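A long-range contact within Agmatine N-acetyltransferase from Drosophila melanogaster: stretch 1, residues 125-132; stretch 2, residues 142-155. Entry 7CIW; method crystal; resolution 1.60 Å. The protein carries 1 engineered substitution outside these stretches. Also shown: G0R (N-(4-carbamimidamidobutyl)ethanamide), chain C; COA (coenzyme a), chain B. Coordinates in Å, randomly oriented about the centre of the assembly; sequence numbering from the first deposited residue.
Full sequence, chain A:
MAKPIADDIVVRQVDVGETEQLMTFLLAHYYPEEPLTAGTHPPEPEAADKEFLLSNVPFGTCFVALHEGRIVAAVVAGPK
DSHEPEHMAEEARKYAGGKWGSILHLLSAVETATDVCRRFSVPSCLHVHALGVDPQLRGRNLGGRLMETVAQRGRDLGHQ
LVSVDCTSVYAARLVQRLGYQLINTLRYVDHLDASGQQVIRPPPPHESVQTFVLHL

Stretch 1 (125-132) CLHVHALG
Stretch 2 (142-155) LGGRLMETVAQRGR

How do the two backbones lie against each other? Residues 125-132 form a β strand, extended throughout except at His129, where phi/psi of -87/-25 interrupts the side-to-side alternation. Residues 142-155 form a regular α helix, with phi near -63 and psi near -41. The axes approach to 8.9 Å and run roughly antiparallel, at 145°. The CA atoms of Leu126 and Gly154 lie 6.2 Å apart, those of Val128 and Val150 8.1 Å, and those of Leu131 and Gly143 6.9 Å.

Which side chains hold the surfaces together? No hydrogen bond crosses; the contact is apolar packing that buries 378 Å². Leu126, Val128 and Leu131 point toward the helix, all with chi1 t, and both leucines have chi2 p. Leu126 CD2 lies 3.7 Å from Val150 CG1, and Val128 CG2 is 4.0 Å from the same Val150 CG1; Val150 is also t. Met147 leaves the helix sideways, but its m, m, m conformation brings its end inward, placing CE 3.8 Å from Val128 CG2 and CG 4.0 Å from Leu131 CD2. Leu146 (m, t) offers CB at 4.2 Å from Leu131 CD1.

Where does the helix backbone itself form the surface? Leu126 CD2 rests 3.6 Å from both Gly154 CA and Val150 O. A CB on Gly154 would point toward the strand and sit tightly, 3.2 Å from Leu126 CD2, so glycine suits this close approach. At the other end, Leu131 CD1 lies 4.1 Å from Gly143 O.

How do the ligands meet this contact? Leu131 O accepts a hydrogen bond from COA N4P at 2.7 Å, while Leu131 N gives a weak one to G0R O3 at 3.3 Å. Gly143 N makes another weak bond, 3.1 Å to COA O5A; a CB on Gly143 would clash with that oxygen.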

# COMPACT_ATOMS: atom_id res chain seq x y z
N CYS A 125 1.81 -9.68 10.55
CA CYS A 125 2.65 -8.94 9.63
C CYS A 125 2.13 -7.51 9.58
O CYS A 125 0.93 -7.27 9.72
CB CYS A 125 2.63 -9.60 8.24
SG CYS A 125 3.70 -8.86 6.97
N LEU A 126 3.04 -6.55 9.41
CA LEU A 126 2.64 -5.18 9.14
C LEU A 126 2.63 -4.98 7.64
O LEU A 126 3.68 -5.04 6.99
CB LEU A 126 3.59 -4.19 9.82
CG LEU A 126 3.20 -2.71 9.77
CD1 LEU A 126 1.78 -2.49 10.25
CD2 LEU A 126 4.16 -1.91 10.64
N HIS A 127 1.45 -4.73 7.07
CA HIS A 127 1.30 -4.63 5.63
C HIS A 127 1.20 -3.17 5.20
O HIS A 127 0.39 -2.42 5.75
CB HIS A 127 0.06 -5.40 5.18
CG HIS A 127 -0.08 -5.50 3.70
ND1 HIS A 127 0.62 -6.42 2.95
CD2 HIS A 127 -0.81 -4.77 2.82
CE1 HIS A 127 0.31 -6.27 1.67
NE2 HIS A 127 -0.55 -5.27 1.56
N VAL A 128 1.98 -2.79 4.19
CA VAL A 128 1.94 -1.44 3.65
C VAL A 128 0.86 -1.39 2.56
O VAL A 128 1.01 -2.01 1.50
CB VAL A 128 3.30 -1.00 3.11
CG1 VAL A 128 3.20 0.37 2.43
CG2 VAL A 128 4.32 -0.98 4.25
N HIS A 129 -0.23 -0.66 2.84
CA HIS A 129 -1.37 -0.56 1.93
C HIS A 129 -1.24 0.55 0.90
O HIS A 129 -1.87 0.46 -0.16
CB HIS A 129 -2.66 -0.35 2.74
CG HIS A 129 -3.05 -1.52 3.57
ND1 HIS A 129 -3.48 -2.71 3.02
CD2 HIS A 129 -3.05 -1.71 4.92
CE1 HIS A 129 -3.74 -3.57 3.99
NE2 HIS A 129 -3.47 -2.99 5.15
N ALA A 130 -0.45 1.58 1.17
CA ALA A 130 -0.32 2.67 0.20
C ALA A 130 0.97 3.43 0.45
O ALA A 130 1.37 3.60 1.60
CB ALA A 130 -1.52 3.63 0.29
N LEU A 131 1.63 3.83 -0.64
CA LEU A 131 2.85 4.64 -0.59
C LEU A 131 2.82 5.59 -1.76
O LEU A 131 2.70 5.15 -2.90
CB LEU A 131 4.09 3.74 -0.65
CG LEU A 131 5.41 4.50 -0.57
CD1 LEU A 131 5.61 5.03 0.84
CD2 LEU A 131 6.55 3.58 -0.99
N GLY A 132 2.92 6.90 -1.50
CA GLY A 132 2.93 7.88 -2.57
C GLY A 132 3.80 9.07 -2.22
O GLY A 132 3.94 9.44 -1.05
N LEU A 142 12.21 9.83 -0.45
CA LEU A 142 11.14 9.99 0.53
C LEU A 142 10.35 8.70 0.70
O LEU A 142 9.91 8.36 1.81
CB LEU A 142 10.21 11.13 0.13
CG LEU A 142 10.77 12.55 0.19
CD1 LEU A 142 9.63 13.55 0.12
CD2 LEU A 142 11.58 12.74 1.46
N GLY A 143 10.14 7.96 -0.38
CA GLY A 143 9.47 6.68 -0.25
C GLY A 143 10.23 5.75 0.67
O GLY A 143 9.66 5.14 1.58
N GLY A 144 11.55 5.65 0.47
CA GLY A 144 12.35 4.78 1.32
C GLY A 144 12.35 5.23 2.77
O GLY A 144 12.32 4.40 3.68
N ARG A 145 12.40 6.54 3.00
CA ARG A 145 12.37 7.03 4.37
C ARG A 145 11.07 6.66 5.06
O ARG A 145 11.08 6.24 6.22
CB ARG A 145 12.59 8.54 4.40
CG ARG A 145 14.01 8.96 4.02
CD ARG A 145 14.85 9.21 5.25
NE ARG A 145 14.79 8.06 6.15
CZ ARG A 145 15.78 7.20 6.32
NH1 ARG A 145 16.92 7.36 5.66
NH2 ARG A 145 15.63 6.17 7.14
N LEU A 146 9.94 6.79 4.36
CA LEU A 146 8.66 6.40 4.96
C LEU A 146 8.59 4.90 5.20
O LEU A 146 8.09 4.46 6.24
CB LEU A 146 7.50 6.87 4.09
CG LEU A 146 7.31 8.39 4.10
CD1 LEU A 146 6.25 8.80 3.11
CD2 LEU A 146 6.93 8.85 5.49
N MET A 147 9.07 4.08 4.25
CA MET A 147 9.11 2.63 4.48
C MET A 147 9.98 2.27 5.68
O MET A 147 9.65 1.37 6.46
CB MET A 147 9.59 1.90 3.22
CG MET A 147 8.62 2.02 2.04
SD MET A 147 7.05 1.20 2.31
CE MET A 147 7.52 -0.53 2.31
N GLU A 148 11.12 2.96 5.85
CA GLU A 148 11.94 2.70 7.03
C GLU A 148 11.20 3.09 8.30
O GLU A 148 11.31 2.40 9.33
CB GLU A 148 13.26 3.45 6.92
CG GLU A 148 14.15 2.91 5.79
CD GLU A 148 14.97 1.70 6.22
OE1 GLU A 148 14.73 1.18 7.33
OE2 GLU A 148 15.85 1.27 5.44
N THR A 149 10.43 4.17 8.26
CA THR A 149 9.64 4.57 9.42
C THR A 149 8.63 3.50 9.78
O THR A 149 8.42 3.19 10.96
CB THR A 149 8.95 5.91 9.15
OG1 THR A 149 9.95 6.88 8.81
CG2 THR A 149 8.17 6.38 10.37
N VAL A 150 7.98 2.92 8.77
CA VAL A 150 7.03 1.83 9.00
C VAL A 150 7.74 0.63 9.61
O VAL A 150 7.22 -0.00 10.54
CB VAL A 150 6.31 1.47 7.70
CG1 VAL A 150 5.51 0.17 7.88
CG2 VAL A 150 5.42 2.62 7.28
N ALA A 151 8.92 0.27 9.07
CA ALA A 151 9.63 -0.87 9.63
C ALA A 151 9.94 -0.69 11.10
O ALA A 151 9.84 -1.63 11.89
CB ALA A 151 10.93 -1.13 8.85
N GLN A 152 10.35 0.52 11.50
CA GLN A 152 10.65 0.75 12.92
C GLN A 152 9.39 0.68 13.76
O GLN A 152 9.42 0.15 14.88
CB GLN A 152 11.34 2.10 13.11
CG GLN A 152 11.76 2.34 14.57
CD GLN A 152 12.74 1.29 15.06
OE1 GLN A 152 13.76 1.05 14.43
NE2 GLN A 152 12.42 0.65 16.19
N ARG A 153 8.29 1.20 13.24
CA ARG A 153 7.02 1.09 13.95
C ARG A 153 6.62 -0.37 14.10
O ARG A 153 6.10 -0.79 15.14
CB ARG A 153 5.95 1.89 13.21
CG ARG A 153 4.53 1.73 13.72
CD ARG A 153 4.37 2.26 15.12
NE ARG A 153 2.95 2.38 15.47
CZ ARG A 153 2.50 2.52 16.70
NH1 ARG A 153 3.35 2.56 17.72
NH2 ARG A 153 1.19 2.60 16.92
N GLY A 154 6.87 -1.17 13.06
CA GLY A 154 6.61 -2.60 13.15
C GLY A 154 7.45 -3.27 14.22
O GLY A 154 6.96 -4.10 14.97
N ARG A 155 8.75 -2.93 14.26
CA ARG A 155 9.62 -3.46 15.30
C ARG A 155 9.07 -3.14 16.69
O ARG A 155 9.02 -4.01 17.57
CB ARG A 155 11.02 -2.88 15.15
CG ARG A 155 11.87 -3.52 14.07
CD ARG A 155 13.33 -3.11 14.24
NE ARG A 155 13.56 -1.81 13.65
CZ ARG A 155 13.85 -1.61 12.36
NH1 ARG A 155 13.95 -2.64 11.53
NH2 ARG A 155 14.03 -0.39 11.91
C10 G0R C . -6.18 0.93 -3.28
N12 G0R C . -6.64 1.48 -4.54
C1 G0R C . 2.07 0.23 -1.37
C2 G0R C . 0.94 0.39 -2.38
C5 G0R C . -0.79 -0.68 -3.89
C6 G0R C . -2.15 -0.94 -3.22
C7 G0R C . -3.29 -1.04 -4.24
C8 G0R C . -4.21 0.19 -4.33
N4 G0R C . 0.29 -0.79 -2.92
N9 G0R C . -5.07 0.34 -3.18
N11 G0R C . -6.99 1.06 -2.09
O3 G0R C . 0.59 1.48 -2.72
N1A COA B . 7.56 7.75 -12.53
C2A COA B . 8.76 7.90 -13.16
N3A COA B . 9.94 7.81 -12.47
C4A COA B . 9.93 7.57 -11.14
C5A COA B . 8.75 7.43 -10.52
C6A COA B . 7.57 7.52 -11.23
N6A COA B . 6.07 7.43 -10.99
N7A COA B . 8.96 7.19 -9.20
C8A COA B . 10.29 7.19 -8.99
N9A COA B . 10.87 7.41 -10.18
C1B COA B . 12.14 7.56 -10.59
C2B COA B . 12.72 8.77 -9.81
O2B COA B . 12.37 10.06 -10.45
C3B COA B . 14.04 8.53 -9.71
O3B COA B . 14.79 8.72 -10.93
P3B COA B . 15.56 10.14 -11.33
O7A COA B . 16.02 10.86 -10.08
O8A COA B . 16.71 9.85 -12.30
O9A COA B . 14.50 10.97 -12.05
C4B COA B . 14.12 6.91 -9.49
O4B COA B . 13.04 6.39 -10.05
C5B COA B . 14.25 6.54 -8.03
O5B COA B . 13.34 7.35 -7.30
P1A COA B . 12.82 6.90 -5.77
O1A COA B . 13.12 5.44 -5.44
O2A COA B . 13.40 7.87 -4.75
O3A COA B . 11.19 7.05 -5.86
P2A COA B . 10.21 7.84 -4.80
O4A COA B . 10.45 9.32 -4.87
O5A COA B . 10.39 7.26 -3.41
O6A COA B . 8.74 7.47 -5.44
CBP COA B . 6.87 6.11 -5.50
CCP COA B . 8.37 6.14 -5.54
CDP COA B . 6.43 6.49 -4.05
CEP COA B . 6.35 4.71 -5.85
CAP COA B . 6.35 7.10 -6.55
OAP COA B . 6.67 6.61 -7.83
C9P COA B . 4.82 7.32 -6.50
O9P COA B . 4.30 8.01 -5.68
N8P COA B . 4.01 6.70 -7.52
C7P COA B . 2.56 6.91 -7.60
C6P COA B . 1.71 6.06 -6.55
C5P COA B . 2.20 4.64 -6.65
O5P COA B . 2.22 4.04 -7.70
N4P COA B . 2.65 4.02 -5.37
C3P COA B . 3.21 2.69 -5.26
C2P COA B . 2.19 1.58 -5.56
S1P COA B . 3.14 0.10 -5.09